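Local coordinates for chitinase A (Cycas revoluta, PDB 4MNK), which probably hydrolyses chitin as a plant class V chitinase of glycoside hydrolase family 18, and is captured here with N-acetylglucosamine oligosaccharide bound, at residues A[136-139]-A[140-144]; A[227-231]-A[232-236]; A[336-339]-A[340-343]. One frame throughout, in Å; residues are numbered along the deposited sequence. Where two conformers were deposited one is given.

Interaction 1: residues A[136-139]-A[140-144]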
loop_
_atom_site.group_PDB
_atom_site.type_symbol
_atom_site.label_atom_id
_atom_site.label_comp_id
_atom_site.label_asym_id
_atom_site.label_seq_id
_atom_site.Cartn_x
_atom_site.Cartn_y
_atom_site.Cartn_z
ATOM N N SER A 136 -10.309 0.099 -18.055
ATOM C CA SER A 136 -11.419 0.757 -18.742
ATOM C C SER A 136 -12.660 -0.138 -18.738
ATOM O O SER A 136 -13.772 0.323 -18.465
ATOM C CB SER A 136 -11.030 1.136 -20.170
ATOM O OG SER A 136 -12.080 1.846 -20.804
ATOM N N GLU A 137 -12.457 -1.423 -19.025
ATOM C CA GLU A 137 -13.539 -2.407 -19.016
ATOM C C GLU A 137 -14.118 -2.602 -17.612
ATOM O O GLU A 137 -15.333 -2.738 -17.445
ATOM C CB GLU A 137 -13.057 -3.731 -19.618
ATOM C CG GLU A 137 -12.821 -3.648 -21.134
ATOM C CD GLU A 137 -11.845 -4.689 -21.677
ATOM O OE1 GLU A 137 -11.486 -5.639 -20.953
ATOM O OE2 GLU A 137 -11.438 -4.553 -22.851
ATOM N N LEU A 138 -13.249 -2.589 -16.605
ATOM C CA LEU A 138 -13.685 -2.733 -15.219
ATOM C C LEU A 138 -14.532 -1.537 -14.764
ATOM O O LEU A 138 -15.586 -1.714 -14.152
ATOM C CB LEU A 138 -12.482 -2.945 -14.294
ATOM C CG LEU A 138 -12.760 -3.229 -12.815
ATOM C CD1 LEU A 138 -13.709 -4.413 -12.613
ATOM C CD2 LEU A 138 -11.445 -3.473 -12.098
ATOM N N THR A 139 -14.078 -0.328 -15.085
ATOM C CA THR A 139 -14.833 0.891 -14.778
ATOM C C THR A 139 -16.251 0.836 -15.360
ATOM O O THR A 139 -17.226 1.111 -14.658
ATOM C CB THR A 139 -14.097 2.152 -15.285
ATOM O OG1 THR A 139 -12.829 2.261 -14.628
ATOM C CG2 THR A 139 -14.909 3.417 -15.014
ATOM N N ALA A 140 -16.356 0.465 -16.635
ATOM C CA ALA A 140 -17.647 0.367 -17.318
ATOM C C ALA A 140 -18.559 -0.677 -16.675
ATOM O O ALA A 140 -19.748 -0.433 -16.463
ATOM C CB ALA A 140 -17.448 0.065 -18.798
ATOM N N ALA A 141 -17.998 -1.840 -16.355
ATOM C CA ALA A 141 -18.783 -2.915 -15.756
ATOM C C ALA A 141 -19.243 -2.567 -14.338
ATOM O O ALA A 141 -20.333 -2.961 -13.924
ATOM C CB ALA A 141 -18.008 -4.212 -15.770
ATOM N N ILE A 142 -18.417 -1.820 -13.606
ATOM C CA ILE A 142 -18.782 -1.335 -12.274
ATOM C C ILE A 142 -19.994 -0.398 -12.356
ATOM O O ILE A 142 -20.940 -0.519 -11.572
ATOM C CB ILE A 142 -17.571 -0.670 -11.564
ATOM C CG1 ILE A 142 -16.641 -1.753 -11.001
ATOM C CG2 ILE A 142 -18.027 0.282 -10.459
ATOM C CD1 ILE A 142 -15.310 -1.241 -10.489
ATOM N N ARG A 143 -19.973 0.513 -13.325
ATOM C CA ARG A 143 -21.104 1.412 -13.549
ATOM C C ARG A 143 -22.364 0.664 -13.985
ATOM O O ARG A 143 -23.466 0.986 -13.536
ATOM C CB ARG A 143 -20.732 2.516 -14.537
ATOM C CG ARG A 143 -19.889 3.600 -13.888
ATOM C CD ARG A 143 -19.360 4.621 -14.875
ATOM N NE ARG A 143 -18.580 5.652 -14.191
ATOM C CZ ARG A 143 -19.093 6.744 -13.627
ATOM N NH1 ARG A 143 -18.293 7.615 -13.027
ATOM N NH2 ARG A 143 -20.402 6.973 -13.657
ATOM N N GLU A 144 -22.195 -0.348 -14.833
ATOM C CA GLU A 144 -23.311 -1.176 -15.296
ATOM C C GLU A 144 -23.946 -1.986 -14.159
ATOM O O GLU A 144 -25.172 -2.095 -14.081
ATOM C CB GLU A 144 -22.864 -2.090 -16.449
ATOM C CG GLU A 144 -23.930 -3.064 -16.983
ATOM C CD GLU A 144 -25.141 -2.378 -17.613
ATOM O OE1 GLU A 144 -25.061 -1.179 -17.964
ATOM O OE2 GLU A 144 -26.182 -3.051 -17.762
#

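Interaction 2: residues A[227-231]-A[232-236]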
loop_
_atom_site.group_PDB
_atom_site.type_symbol
_atom_site.label_atom_id
_atom_site.label_comp_id
_atom_site.label_asym_id
_atom_site.label_seq_id
_atom_site.Cartn_x
_atom_site.Cartn_y
_atom_site.Cartn_z
ATOM N N ALA A 227 1.910 15.931 -13.514
ATOM C CA ALA A 227 1.306 15.252 -14.658
ATOM C C ALA A 227 -0.167 15.624 -14.831
ATOM O O ALA A 227 -0.730 15.452 -15.913
ATOM C CB ALA A 227 1.467 13.744 -14.529
ATOM N N GLY A 228 -0.784 16.122 -13.761
ATOM C CA GLY A 228 -2.166 16.593 -13.811
ATOM C C GLY A 228 -3.165 15.810 -12.978
ATOM O O GLY A 228 -4.373 15.972 -13.146
ATOM N N MET A 229 -2.673 14.962 -12.075
ATOM C CA MET A 229 -3.562 14.221 -11.185
ATOM C C MET A 229 -4.239 15.177 -10.206
ATOM O O MET A 229 -3.546 15.942 -9.528
ATOM C CB MET A 229 -2.801 13.140 -10.411
ATOM C CG MET A 229 -3.706 12.245 -9.574
ATOM S SD MET A 229 -4.674 11.116 -10.594
ATOM C CE MET A 229 -3.493 9.787 -10.820
ATOM N N PRO A 230 -5.587 15.148 -10.131
ATOM C CA PRO A 230 -6.259 15.924 -9.091
ATOM C C PRO A 230 -5.715 15.473 -7.734
ATOM O O PRO A 230 -5.641 14.263 -7.486
ATOM C CB PRO A 230 -7.730 15.528 -9.245
ATOM C CG PRO A 230 -7.857 15.057 -10.650
ATOM C CD PRO A 230 -6.546 14.404 -10.967
ATOM N N PRO A 231 -5.334 16.430 -6.865
ATOM C CA PRO A 231 -4.668 16.090 -5.603
ATOM C C PRO A 231 -5.491 15.154 -4.719
ATOM O O PRO A 231 -4.922 14.286 -4.052
ATOM C CB PRO A 231 -4.473 17.452 -4.926
ATOM C CG PRO A 231 -5.464 18.355 -5.579
ATOM C CD PRO A 231 -5.549 17.883 -6.992
ATOM N N GLU A 232 -6.813 15.316 -4.741
ATOM C CA GLU A 232 -7.718 14.479 -3.946
ATOM C C GLU A 232 -7.739 12.997 -4.370
ATOM O O GLU A 232 -8.230 12.146 -3.625
ATOM C CB GLU A 232 -9.137 15.074 -3.923
ATOM C CG GLU A 232 -9.950 14.897 -5.207
ATOM C CD GLU A 232 -9.723 15.989 -6.249
ATOM O OE1 GLU A 232 -10.470 16.000 -7.250
ATOM O OE2 GLU A 232 -8.815 16.833 -6.083
ATOM N N LYS A 233 -7.197 12.699 -5.553
ATOM C CA LYS A 233 -7.098 11.328 -6.065
ATOM C C LYS A 233 -5.854 10.589 -5.558
ATOM O O LYS A 233 -5.690 9.397 -5.826
ATOM C CB LYS A 233 -7.101 11.325 -7.602
ATOM C CG LYS A 233 -8.376 11.849 -8.254
ATOM C CD LYS A 233 -9.481 10.804 -8.245
ATOM C CE LYS A 233 -10.725 11.310 -8.945
ATOM N NZ LYS A 233 -11.795 10.279 -8.973
ATOM N N LEU A 234 -4.979 11.293 -4.843
ATOM C CA LEU A 234 -3.761 10.686 -4.313
ATOM C C LEU A 234 -3.885 10.399 -2.827
ATOM O O LEU A 234 -4.254 11.274 -2.041
ATOM C CB LEU A 234 -2.542 11.582 -4.561
ATOM C CG LEU A 234 -2.152 11.919 -6.004
ATOM C CD1 LEU A 234 -1.067 12.979 -6.007
ATOM C CD2 LEU A 234 -1.698 10.686 -6.777
ATOM N N VAL A 235 -3.571 9.162 -2.456
ATOM C CA VAL A 235 -3.548 8.749 -1.060
ATOM C C VAL A 235 -2.119 8.319 -0.728
ATOM O O VAL A 235 -1.574 7.401 -1.341
ATOM C CB VAL A 235 -4.591 7.635 -0.791
ATOM C CG1 VAL A 235 -4.428 7.051 0.600
ATOM C CG2 VAL A 235 -5.994 8.193 -0.953
ATOM N N LEU A 236 -1.504 9.019 0.224
ATOM C CA LEU A 236 -0.090 8.819 0.543
ATOM C C LEU A 236 0.157 7.588 1.410
ATOM O O LEU A 236 -0.328 7.509 2.538
ATOM C CB LEU A 236 0.474 10.061 1.235
ATOM C CG LEU A 236 1.932 9.982 1.699
ATOM C CD1 LEU A 236 2.903 9.921 0.524
ATOM C CD2 LEU A 236 2.260 11.156 2.608
#

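Interaction 3: residues A[336-339]-A[340-343]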
loop_
_atom_site.group_PDB
_atom_site.type_symbol
_atom_site.label_atom_id
_atom_site.label_comp_id
_atom_site.label_asym_id
_atom_site.label_seq_id
_atom_site.Cartn_x
_atom_site.Cartn_y
_atom_site.Cartn_z
ATOM N N ALA A 336 -1.786 -0.008 17.368
ATOM C CA ALA A 336 -2.267 1.092 16.519
ATOM C C ALA A 336 -1.735 2.473 16.933
ATOM O O ALA A 336 -2.463 3.469 16.923
ATOM C CB ALA A 336 -3.801 1.090 16.435
ATOM N N ILE A 337 -0.450 2.516 17.280
ATOM C CA ILE A 337 0.208 3.752 17.693
ATOM C C ILE A 337 0.241 4.766 16.548
ATOM O O ILE A 337 -0.152 5.923 16.712
ATOM C CB ILE A 337 1.650 3.471 18.205
ATOM C CG1 ILE A 337 1.640 2.457 19.362
ATOM C CG2 ILE A 337 2.383 4.774 18.567
ATOM C CD1 ILE A 337 0.798 2.847 20.579
ATOM N N LEU A 338 0.693 4.318 15.383
ATOM C CA LEU A 338 0.842 5.219 14.248
ATOM C C LEU A 338 -0.490 5.586 13.580
ATOM O O LEU A 338 -0.687 6.745 13.225
ATOM C CB LEU A 338 1.891 4.698 13.260
ATOM C CG LEU A 338 3.280 4.476 13.872
ATOM C CD1 LEU A 338 4.243 3.960 12.827
ATOM C CD2 LEU A 338 3.828 5.746 14.524
ATOM N N PRO A 339 -1.423 4.618 13.434
ATOM C CA PRO A 339 -2.745 5.044 12.966
ATOM C C PRO A 339 -3.437 6.070 13.878
ATOM O O PRO A 339 -4.166 6.926 13.382
ATOM C CB PRO A 339 -3.528 3.727 12.896
ATOM C CG PRO A 339 -2.477 2.712 12.596
ATOM C CD PRO A 339 -1.307 3.147 13.434
ATOM N N LYS A 340 -3.197 6.003 15.188
ATOM C CA LYS A 340 -3.764 6.986 16.113
ATOM C C LYS A 340 -3.215 8.397 15.887
ATOM O O LYS A 340 -3.984 9.351 15.766
ATOM C CB LYS A 340 -3.586 6.541 17.571
ATOM C CG LYS A 340 -4.079 7.537 18.630
ATOM C CD LYS A 340 -5.565 7.857 18.505
ATOM C CE LYS A 340 -6.044 8.696 19.683
ATOM N NZ LYS A 340 -7.252 9.505 19.351
ATOM N N ILE A 341 -1.890 8.509 15.827
ATOM C CA ILE A 341 -1.227 9.776 15.547
ATOM C C ILE A 341 -1.696 10.374 14.223
ATOM O O ILE A 341 -2.001 11.564 14.146
ATOM C CB ILE A 341 0.295 9.597 15.539
ATOM C CG1 ILE A 341 0.790 9.505 16.977
ATOM C CG2 ILE A 341 0.968 10.749 14.814
ATOM C CD1 ILE A 341 1.682 8.351 17.214
ATOM N N ALA A 342 -1.778 9.531 13.199
ATOM C CA ALA A 342 -2.202 9.953 11.861
ATOM C C ALA A 342 -3.625 10.515 11.875
ATOM O O ALA A 342 -3.879 11.591 11.324
ATOM C CB ALA A 342 -2.085 8.807 10.881
ATOM N N SER A 343 -4.536 9.798 12.529
ATOM C CA SER A 343 -5.926 10.231 12.629
ATOM C C SER A 343 -6.046 11.550 13.392
ATOM O O SER A 343 -6.754 12.459 12.953
ATOM C CB SER A 343 -6.778 9.144 13.281
ATOM O OG SER A 343 -8.138 9.537 13.326
#

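Interaction 1: residues A[136-139]-A[140-144]
Leu138 and Ile142 meet one turn apart on helix 125-149, the outer helix that joins strands 114-119 and 155-161 in the TIM barrel of family 18. Their side chains cross at a slant: Ile142 CD1 lies 4.0 Å from Leu138 CG and 4.1 Å from Leu138 CD1. Leu138 CG stands anti to its backbone N (chi1 -175°), beside the carbonyl carbon, which directs the branched end along the helix to meet the isoleucine. This inward face is closed by Leu156 of strand 155-161 and by Ser103 and Ile104 of helix 93-110. Beneath the pair, Ile142 N donates to Leu138 O at 2.9 Å, one of four successive i to i+4 backbone bonds that define regular alpha-helix here. One residue further along, Thr139 and Arg143 pair more loosely: the methyl CG2 sits at the edge of the guanidinium, near its plane, 4.4 Å from NE. The two threonine branches divide the work: OG1, beside the backbone N, serves Val135 O and Gly183 O, while CG2 turns to the arginine. Glu137 belongs to neither pair and reaches back to a salt bridge with Arg96. Under the threonine, Arg143 N completes the turn by bonding Thr139 O at 3.1 Å.

Interaction 2: residues A[227-231]-A[232-236]
Met229 and Leu234 form the close-packed half of this turn, where helix 217-227 gives way to strand 234-247 of the barrel. Met229 CG lies 3.8 Å from Leu234 CD2, while SD, turned by the bend at chi2 (72°), comes 3.9 Å from Lys233 CB, the two chains crossing at about a right angle. Val177 and Ile180 of helix 177-183 cover the methionine, and Phe224 and Leu225 flank the leucine. The opposite character appears at Glu232, which is exposed: its chain folds back, chi1 75° and bent at chi2, to bring OE1 within 3.4 Å of Pro230 CB, a van der Waals contact rather than a polar bond. Between these halves the backbone makes a 3-10 turn. Lys233 N donates to Pro230 O (2.9 Å) and Leu234 N to Pro231 O (3.1 Å), each nitrogen standing well above its carbonyl plane, consistent with the tight i to i+3 turn. Upstream, Gly228 ends the helix in a Schellman motif with phi 115°. Both prolines lack an N-H and only accept in this turn, while the Lys233 ammonium is held by Ala181 O and Leu184 O: its charge is probably eased by carbonyls at and just beyond the end of helix 177-183.

Interaction 3: residues A[336-339]-A[340-343]
Ile337 and Ile341 face each other across the first turn of helix 337-346, which follows strand 324-328, the last strand of the TIM barrel. Ile341 was deposited in two conformers, and the chi2 of the one given, 130°, lies off the staggered positions, so the exact place of its end methyl is doubtful. In this conformer CD1 of Ile341 is 3.9 Å from Ile337 CG2, the side chains slanting across one another, and 4.3 Å from Leu338 CD2. Along the backbone, Ile341 N donates almost straight to Ile337 O (3.2 Å, N-H...O 170°), and Ala342 N donates to Leu338 O at 3.0 Å. At the start of the helix the geometry is less regular: Lys340 N stands above the carbonyl plane of Ala336, which occupies the N-cap position.

Pro339 sits in the first turn, where its missing N-H costs no helix bond, and its carbonyl accepts from Ser343 N at 3.0 Å. What positions this turn is Asp333, whose carboxylate receives Ile337 N at OD1 and Leu338 N at OD2, tying together the first two N-H groups of the helix. Further out, Phe271 touches Ile337 and Leu338 and Ala311 of helix 307-319 touches Ile341, while on the barrel side Phe327 of strand 324-328 contacts Pro339 and Ala342, and Tyr325 contacts Ala342 and Ser343. The polar ends find partners outside the turn: Lys340, bent at chi2, forms a salt bridge with Asp344 OD1, and Ser343 OG, swung away from its backbone N (chi1 -177°), hydrogen-bonds Lys6 NZ on strand 5-11.

In the fold
Interactions 1, 2 and 3 follow one another along the chain and occur at separate places round the barrel, none touching another. Interactions 1 and 2 are nearest neighbours, about 8 Å between closest atoms, and share a margin: the end of helix 177-183 and the residue after it supply carbonyls to Thr139 and Lys233. Interaction 3 lies about 9 Å from interaction 2 and about 27 Å from interaction 1. None reaches the sugar; the side chains of Leu234 and Leu338 stay about 14 Å and 13 Å from a bound N-acetylglucosamine. The connection is through the chain: glycan-pocket residues Asp118 and Glu120 precede helix 125-149, Phe241 and Arg243 continue strand 234-247, and Trp328 and Gln332 precede 336-343.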